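Local coordinates for putative uncharacterized protein (PDB 4F7A) that probably binds glycans, perhaps mucin O-glycans, at the outer membrane as a SusD-like lipoprotein built on a TPR-like helical scaffold, at residues E26-N35 against I243-L252; L169-E179 against C190-K198. All blocks are in the same frame, centred on the assembly; numbering follows the deposited sequence.

Interaction 1 (E26-N35 against I243-L252). With ACT (acetate ion), chain F.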
# COMPACT_ATOMS: atom_id res chain seq x y z
N GLU A 26 8.16 10.17 -16.26
CA GLU A 26 7.34 11.14 -15.57
C GLU A 26 5.91 10.63 -15.42
O GLU A 26 5.30 10.71 -14.35
CB GLU A 26 7.36 12.46 -16.32
CG GLU A 26 6.45 13.48 -15.70
CD GLU A 26 6.42 14.83 -16.44
OE1 GLU A 26 7.18 15.02 -17.41
OE2 GLU A 26 5.60 15.68 -16.03
N THR A 27 5.34 10.12 -16.51
CA THR A 27 3.98 9.56 -16.48
C THR A 27 3.88 8.36 -15.53
O THR A 27 2.93 8.24 -14.74
CB THR A 27 3.54 9.17 -17.88
OG1 THR A 27 3.53 10.35 -18.68
CG2 THR A 27 2.15 8.51 -17.89
N ILE A 28 4.87 7.47 -15.59
CA ILE A 28 4.84 6.27 -14.75
C ILE A 28 4.90 6.65 -13.27
O ILE A 28 4.11 6.16 -12.47
CB ILE A 28 6.00 5.30 -15.07
CG1 ILE A 28 5.86 4.75 -16.50
CG2 ILE A 28 6.01 4.12 -14.07
CD1 ILE A 28 7.18 4.19 -17.09
N GLN A 29 5.85 7.50 -12.90
CA GLN A 29 6.02 7.88 -11.50
C GLN A 29 4.82 8.68 -10.94
O GLN A 29 4.43 8.52 -9.78
CB GLN A 29 7.36 8.59 -11.30
CG GLN A 29 8.50 7.55 -11.28
CD GLN A 29 9.87 8.15 -11.36
OE1 GLN A 29 10.61 8.19 -10.36
NE2 GLN A 29 10.22 8.65 -12.55
N LYS A 30 4.19 9.49 -11.79
CA LYS A 30 2.96 10.20 -11.38
C LYS A 30 1.76 9.27 -11.28
O LYS A 30 0.76 9.62 -10.68
CB LYS A 30 2.63 11.31 -12.37
CG LYS A 30 3.64 12.45 -12.32
CD LYS A 30 3.20 13.60 -13.23
CE LYS A 30 4.14 14.80 -13.07
NZ LYS A 30 3.89 15.90 -14.03
N GLY A 31 1.87 8.09 -11.88
CA GLY A 31 0.73 7.20 -12.04
C GLY A 31 0.65 6.05 -11.04
O GLY A 31 -0.28 5.26 -11.11
N ILE A 32 1.61 5.95 -10.13
CA ILE A 32 1.60 4.88 -9.10
C ILE A 32 0.59 5.23 -7.98
O ILE A 32 -0.44 4.57 -7.86
CB ILE A 32 3.01 4.60 -8.54
CG1 ILE A 32 3.95 4.12 -9.66
CG2 ILE A 32 2.95 3.58 -7.36
CD1 ILE A 32 5.47 4.23 -9.31
N TYR A 33 0.92 6.24 -7.15
CA TYR A 33 -0.05 6.91 -6.22
C TYR A 33 -0.68 7.97 -7.09
O TYR A 33 -0.23 9.14 -7.16
CB TYR A 33 0.70 7.53 -5.07
CG TYR A 33 -0.08 7.96 -3.83
CD1 TYR A 33 -0.54 7.02 -2.90
CD2 TYR A 33 -0.25 9.29 -3.52
CE1 TYR A 33 -1.18 7.41 -1.73
CE2 TYR A 33 -0.87 9.69 -2.36
CZ TYR A 33 -1.33 8.75 -1.47
OH TYR A 33 -1.93 9.18 -0.31
N PHE A 34 -1.69 7.51 -7.81
CA PHE A 34 -2.06 8.07 -9.10
C PHE A 34 -2.46 9.52 -8.99
O PHE A 34 -3.39 9.85 -8.27
CB PHE A 34 -3.23 7.26 -9.69
CG PHE A 34 -3.60 7.67 -11.08
CD1 PHE A 34 -4.46 8.74 -11.28
CD2 PHE A 34 -3.11 6.99 -12.17
CE1 PHE A 34 -4.81 9.13 -12.55
CE2 PHE A 34 -3.47 7.38 -13.46
CZ PHE A 34 -4.31 8.44 -13.65
N ASN A 35 -1.75 10.39 -9.70
CA ASN A 35 -2.23 11.76 -9.87
C ASN A 35 -1.74 12.34 -11.18
O ASN A 35 -1.29 13.49 -11.26
CB ASN A 35 -1.88 12.63 -8.67
CG ASN A 35 -2.91 13.73 -8.43
OD1 ASN A 35 -4.09 13.58 -8.79
ND2 ASN A 35 -2.47 14.82 -7.80
N ILE A 243 7.20 9.81 -4.03
CA ILE A 243 7.04 10.49 -5.31
C ILE A 243 6.96 12.00 -5.18
O ILE A 243 6.15 12.52 -4.39
CB ILE A 243 5.80 10.02 -6.05
CG1 ILE A 243 5.84 8.50 -6.27
CG2 ILE A 243 5.65 10.80 -7.41
CD1 ILE A 243 7.03 7.96 -7.11
N SER A 244 7.77 12.69 -5.97
CA SER A 244 7.73 14.16 -6.04
C SER A 244 8.46 14.67 -7.25
O SER A 244 9.34 14.00 -7.81
CB SER A 244 8.31 14.81 -4.77
OG SER A 244 9.71 14.56 -4.65
N GLY A 245 8.10 15.89 -7.63
CA GLY A 245 8.80 16.64 -8.68
C GLY A 245 7.97 16.72 -9.95
O GLY A 245 6.89 16.11 -10.05
N LYS A 246 8.47 17.49 -10.90
CA LYS A 246 7.83 17.71 -12.20
C LYS A 246 6.37 18.16 -12.12
O LYS A 246 5.55 17.80 -12.96
CB LYS A 246 8.00 16.47 -13.10
CG LYS A 246 9.47 16.17 -13.47
CD LYS A 246 9.58 15.19 -14.64
CE LYS A 246 11.01 14.96 -15.08
NZ LYS A 246 11.43 15.97 -16.09
N GLY A 247 6.05 18.95 -11.10
CA GLY A 247 4.68 19.45 -10.91
C GLY A 247 3.69 18.48 -10.25
O GLY A 247 2.53 18.83 -10.05
N TYR A 248 4.13 17.27 -9.90
CA TYR A 248 3.27 16.31 -9.18
C TYR A 248 2.71 16.94 -7.91
O TYR A 248 3.41 17.63 -7.20
CB TYR A 248 4.05 15.07 -8.81
CG TYR A 248 3.29 14.02 -8.04
CD1 TYR A 248 2.45 13.12 -8.70
CD2 TYR A 248 3.43 13.90 -6.66
CE1 TYR A 248 1.78 12.13 -8.01
CE2 TYR A 248 2.75 12.90 -5.96
CZ TYR A 248 1.94 12.01 -6.64
OH TYR A 248 1.27 11.03 -5.93
N GLN A 249 1.44 16.70 -7.64
CA GLN A 249 0.81 17.17 -6.41
C GLN A 249 0.32 15.93 -5.68
O GLN A 249 -0.16 14.99 -6.32
CB GLN A 249 -0.38 18.08 -6.74
CG GLN A 249 -0.06 19.32 -7.60
CD GLN A 249 0.70 20.37 -6.83
OE1 GLN A 249 0.10 21.29 -6.27
NE2 GLN A 249 2.02 20.25 -6.80
N ASN A 250 0.44 15.92 -4.36
CA ASN A 250 -0.00 14.80 -3.58
C ASN A 250 -1.54 14.78 -3.54
O ASN A 250 -2.16 15.70 -3.01
CB ASN A 250 0.58 14.89 -2.17
CG ASN A 250 0.35 13.63 -1.36
OD1 ASN A 250 -0.75 13.10 -1.35
ND2 ASN A 250 1.38 13.18 -0.63
N PRO A 251 -2.16 13.74 -4.09
CA PRO A 251 -3.62 13.78 -4.20
C PRO A 251 -4.35 13.65 -2.87
O PRO A 251 -5.49 14.08 -2.75
CB PRO A 251 -3.94 12.60 -5.12
CG PRO A 251 -2.82 11.69 -4.95
CD PRO A 251 -1.61 12.54 -4.75
N LEU A 252 -3.69 13.07 -1.86
CA LEU A 252 -4.30 12.97 -0.53
C LEU A 252 -4.57 14.36 0.01
O LEU A 252 -5.62 14.60 0.61
CB LEU A 252 -3.42 12.17 0.42
CG LEU A 252 -3.91 11.97 1.86
CD1 LEU A 252 -5.23 11.21 1.96
CD2 LEU A 252 -2.81 11.25 2.67
C ACT F . 7.80 20.87 -8.16
O ACT F . 7.51 19.73 -8.59
OXT ACT F . 7.42 21.86 -8.85
CH3 ACT F . 8.55 21.08 -6.87
O HOH W 1 9.61 14.82 -18.03
O HOH W 2 0.90 10.56 0.70
O HOH W 3 -0.14 15.62 -10.11
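Tyr248 packs against Lys30 and Tyr33, and Lys30 is the side chain to trace. Its CB lies 4.1 Å from Tyr248 CD1, and its CG, anti to the carbonyl carbon (chi1 -68°), is 3.9 Å from the same Tyr248 CD1. The chain then runs on extended, bringing Lys30 CE to 3.3 Å from Lys246 O. At the tip, Lys30 NZ donates to Lys246 O (2.7 Å), while the same ammonium forms a salt bridge with Glu26 OE2 through the carboxylate's anti lone pair. Glu26 OE1 reaches Lys246 NZ through a water.

Tyr248 OH donates to Tyr33 O (2.7 Å), in the plane of that carbonyl, and also sits at the edge of the Tyr33 ring, 3.3 Å from Tyr33 CD2. Ile243 CG2 covers one face of the Tyr248 ring, over its centre. Asn35 ND2 donates to Gln249 O (2.7 Å) from above the carbonyl plane, and Pro251 CB packs against Asn35 CG at 3.6 Å; Thr43 N holds Asn35 OD1. Asn250 caps helix 251-257, its OD1 accepting from Leu252 N.

All three direct hydrogen bonds fasten a side chain of one segment to a main-chain carbonyl of the other, and donors come from both; the type I' turn 245-248, gripped through Lys246 O, is probably fixed in place by this chemistry.

Interaction 2 (L169-E179 against C190-K198)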
# COMPACT_ATOMS: atom_id res chain seq x y z
N LEU A 169 21.18 -2.88 -13.80
CA LEU A 169 21.77 -1.75 -13.08
C LEU A 169 23.16 -2.07 -12.57
O LEU A 169 24.06 -1.22 -12.62
CB LEU A 169 20.86 -1.30 -11.93
CG LEU A 169 19.63 -0.51 -12.37
CD1 LEU A 169 18.42 -0.81 -11.51
CD2 LEU A 169 19.90 0.98 -12.43
N ASP A 170 23.37 -3.30 -12.11
CA ASP A 170 24.71 -3.73 -11.70
C ASP A 170 25.67 -3.78 -12.90
O ASP A 170 26.80 -3.29 -12.83
CB ASP A 170 24.62 -5.09 -11.00
CG ASP A 170 25.98 -5.63 -10.62
OD1 ASP A 170 26.68 -4.95 -9.86
OD2 ASP A 170 26.33 -6.71 -11.11
N THR A 171 25.21 -4.33 -14.03
CA THR A 171 26.01 -4.27 -15.26
C THR A 171 26.34 -2.83 -15.68
O THR A 171 27.48 -2.52 -16.04
CB THR A 171 25.33 -4.98 -16.41
OG1 THR A 171 25.13 -6.34 -16.03
CG2 THR A 171 26.20 -4.95 -17.68
N TYR A 172 25.34 -1.96 -15.63
CA TYR A 172 25.54 -0.55 -15.98
C TYR A 172 26.71 0.01 -15.16
O TYR A 172 27.58 0.69 -15.70
CB TYR A 172 24.27 0.25 -15.70
CG TYR A 172 24.42 1.75 -15.70
CD1 TYR A 172 24.34 2.49 -16.88
CD2 TYR A 172 24.61 2.45 -14.51
CE1 TYR A 172 24.46 3.88 -16.88
CE2 TYR A 172 24.74 3.83 -14.49
CZ TYR A 172 24.66 4.53 -15.67
OH TYR A 172 24.79 5.90 -15.64
N LEU A 173 26.71 -0.28 -13.86
CA LEU A 173 27.77 0.23 -13.00
C LEU A 173 29.12 -0.42 -13.26
O LEU A 173 30.14 0.28 -13.31
CB LEU A 173 27.41 0.09 -11.53
CG LEU A 173 26.33 1.06 -11.00
CD1 LEU A 173 25.94 0.62 -9.57
CD2 LEU A 173 26.80 2.56 -11.03
N LYS A 174 29.13 -1.75 -13.42
CA LYS A 174 30.39 -2.46 -13.68
C LYS A 174 31.02 -2.06 -15.03
O LYS A 174 32.23 -2.17 -15.19
CB LYS A 174 30.21 -3.98 -13.58
CG LYS A 174 29.98 -4.48 -12.14
CD LYS A 174 29.63 -5.96 -12.10
CE LYS A 174 29.59 -6.47 -10.65
NZ LYS A 174 28.81 -7.73 -10.50
N GLU A 175 30.20 -1.61 -15.98
CA GLU A 175 30.70 -1.11 -17.27
C GLU A 175 31.19 0.34 -17.19
O GLU A 175 31.56 0.91 -18.22
CB GLU A 175 29.61 -1.17 -18.35
CG GLU A 175 29.27 -2.56 -18.87
CD GLU A 175 28.10 -2.57 -19.88
OE1 GLU A 175 27.35 -1.56 -19.99
OE2 GLU A 175 27.92 -3.59 -20.56
N GLY A 176 31.15 0.96 -16.00
CA GLY A 176 31.62 2.33 -15.83
C GLY A 176 30.55 3.41 -15.95
O GLY A 176 30.87 4.57 -16.09
N GLY A 177 29.27 3.04 -15.90
CA GLY A 177 28.20 4.02 -15.93
C GLY A 177 28.24 4.85 -14.64
O GLY A 177 28.48 4.33 -13.54
N LYS A 178 28.05 6.15 -14.80
CA LYS A 178 28.06 7.08 -13.67
C LYS A 178 26.85 6.81 -12.76
O LYS A 178 25.75 6.64 -13.25
CB LYS A 178 28.03 8.53 -14.19
CG LYS A 178 29.29 8.98 -14.94
CD LYS A 178 29.06 10.33 -15.62
N GLU A 179 27.08 6.76 -11.45
CA GLU A 179 26.01 6.55 -10.48
C GLU A 179 24.84 7.50 -10.72
O GLU A 179 23.68 7.09 -10.63
CB GLU A 179 26.55 6.72 -9.05
CG GLU A 179 27.25 5.48 -8.49
CD GLU A 179 26.27 4.39 -8.03
OE1 GLU A 179 25.09 4.43 -8.43
OE2 GLU A 179 26.69 3.47 -7.29
N CYS A 190 15.46 8.19 -5.74
CA CYS A 190 16.56 7.30 -6.14
C CYS A 190 17.53 8.08 -7.03
O CYS A 190 17.37 8.14 -8.25
CB CYS A 190 16.05 6.05 -6.85
SG CYS A 190 15.15 4.95 -5.77
N PRO A 191 18.51 8.72 -6.42
CA PRO A 191 19.36 9.62 -7.20
C PRO A 191 20.53 8.93 -7.87
O PRO A 191 21.26 9.57 -8.62
CB PRO A 191 19.89 10.60 -6.15
CG PRO A 191 19.97 9.76 -4.91
CD PRO A 191 18.72 8.91 -4.97
N THR A 192 20.72 7.64 -7.58
CA THR A 192 21.82 6.89 -8.14
C THR A 192 21.34 5.50 -8.57
O THR A 192 20.30 5.00 -8.12
CB THR A 192 22.98 6.68 -7.13
OG1 THR A 192 22.52 5.87 -6.04
CG2 THR A 192 23.54 8.00 -6.60
N ALA A 193 22.12 4.90 -9.45
CA ALA A 193 21.88 3.50 -9.86
C ALA A 193 21.85 2.54 -8.67
O ALA A 193 20.94 1.71 -8.56
CB ALA A 193 22.92 3.07 -10.89
N SER A 194 22.79 2.68 -7.74
CA SER A 194 22.76 1.87 -6.52
C SER A 194 21.48 2.02 -5.73
O SER A 194 20.96 1.03 -5.19
CB SER A 194 23.95 2.18 -5.61
OG SER A 194 25.17 1.79 -6.19
N ARG A 195 20.92 3.23 -5.66
CA ARG A 195 19.68 3.43 -4.94
C ARG A 195 18.47 2.77 -5.59
O ARG A 195 17.57 2.31 -4.91
CB ARG A 195 19.43 4.93 -4.69
CG ARG A 195 20.40 5.56 -3.69
CD ARG A 195 19.90 5.49 -2.26
NE ARG A 195 18.80 6.42 -2.04
CZ ARG A 195 18.93 7.71 -1.76
NH1 ARG A 195 20.13 8.27 -1.62
NH2 ARG A 195 17.85 8.46 -1.61
N TRP A 196 18.47 2.70 -6.91
CA TRP A 196 17.45 1.92 -7.63
C TRP A 196 17.53 0.44 -7.29
O TRP A 196 16.52 -0.21 -7.09
CB TRP A 196 17.57 2.14 -9.15
CG TRP A 196 16.92 3.40 -9.62
CD1 TRP A 196 17.55 4.59 -9.87
CD2 TRP A 196 15.53 3.61 -9.89
NE1 TRP A 196 16.63 5.53 -10.28
CE2 TRP A 196 15.38 4.95 -10.31
CE3 TRP A 196 14.39 2.80 -9.82
CZ2 TRP A 196 14.15 5.49 -10.67
CZ3 TRP A 196 13.16 3.34 -10.16
CH2 TRP A 196 13.05 4.69 -10.57
N ILE A 197 18.74 -0.09 -7.19
CA ILE A 197 18.91 -1.50 -6.82
C ILE A 197 18.44 -1.74 -5.39
O ILE A 197 17.74 -2.74 -5.10
CB ILE A 197 20.36 -1.99 -7.00
CG1 ILE A 197 20.81 -1.85 -8.46
CG2 ILE A 197 20.47 -3.48 -6.51
CD1 ILE A 197 22.32 -2.25 -8.73
N LYS A 198 18.76 -0.81 -4.48
CA LYS A 198 18.25 -0.88 -3.10
C LYS A 198 16.72 -0.85 -3.01
O LYS A 198 16.11 -1.60 -2.23
CB LYS A 198 18.90 0.23 -2.28
CG LYS A 198 18.67 0.15 -0.80
CD LYS A 198 19.30 1.34 -0.07
CE LYS A 198 20.78 1.46 -0.28
NZ LYS A 198 21.40 2.34 0.79
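An antiparallel helical hairpin, consistent with the TPR-like character of the protein, brings the C-terminal end of helix 151-174 beside the start of helix 193-210. The short axes of 169-174 and 193-198 approach to 9.7 Å at 158°. Ala193 CB sits among Leu169, Tyr172 and Leu173, and is 3.9 Å from Leu173 CD2. Further along, Leu169 and Ile197 lie alongside, pointing opposite ways, with Leu169 CB 3.5 Å from Ile197 CG1. A Schellman motif at Gly176 ends the first helix, and the chain returns to put Glu179 over the N-terminus of the second.

There Glu179 O accepts from Ala193 N (2.9 Å), in the carbonyl plane and on a lone pair. The side chain, folded back by a chi2 of -78°, grips Ser194 with both carboxylate oxygens, each through its syn lone pair: Glu179 OE1 takes Ser194 N at 3.0 Å, OE2 takes the hydroxyl. With an alanine in place of Glu179, Ser194 N and OG would probably be left without the carboxylate that takes both, and the helix start without a nearby negative charge. Thr192 is the N-cap itself, its OG1 accepting from Arg195 N at 3.1 Å.

Interaction 2 is nested inside the loop that interaction 1 closes: 26-35 comes first, then 169-179 and 190-198, and 243-252 last. Their centres are 23 Å apart, interaction 2 being farther from the middle of the chain, yet they meet at one packing point, where Gln29 OE1 lies 4.3 Å from Trp196 CH2. Helix 111-132 serves both, since its Leu120 touches Ile28, Gln29 and Ile32 in interaction 1 and Trp196 in interaction 2. Interaction 2 joins helices that are neighbours in sequence, whereas interaction 1 ties the N-terminal helix 15-30 to the loop after strand 241-243, drawing together parts of one SusD-like fold that are remote in sequence.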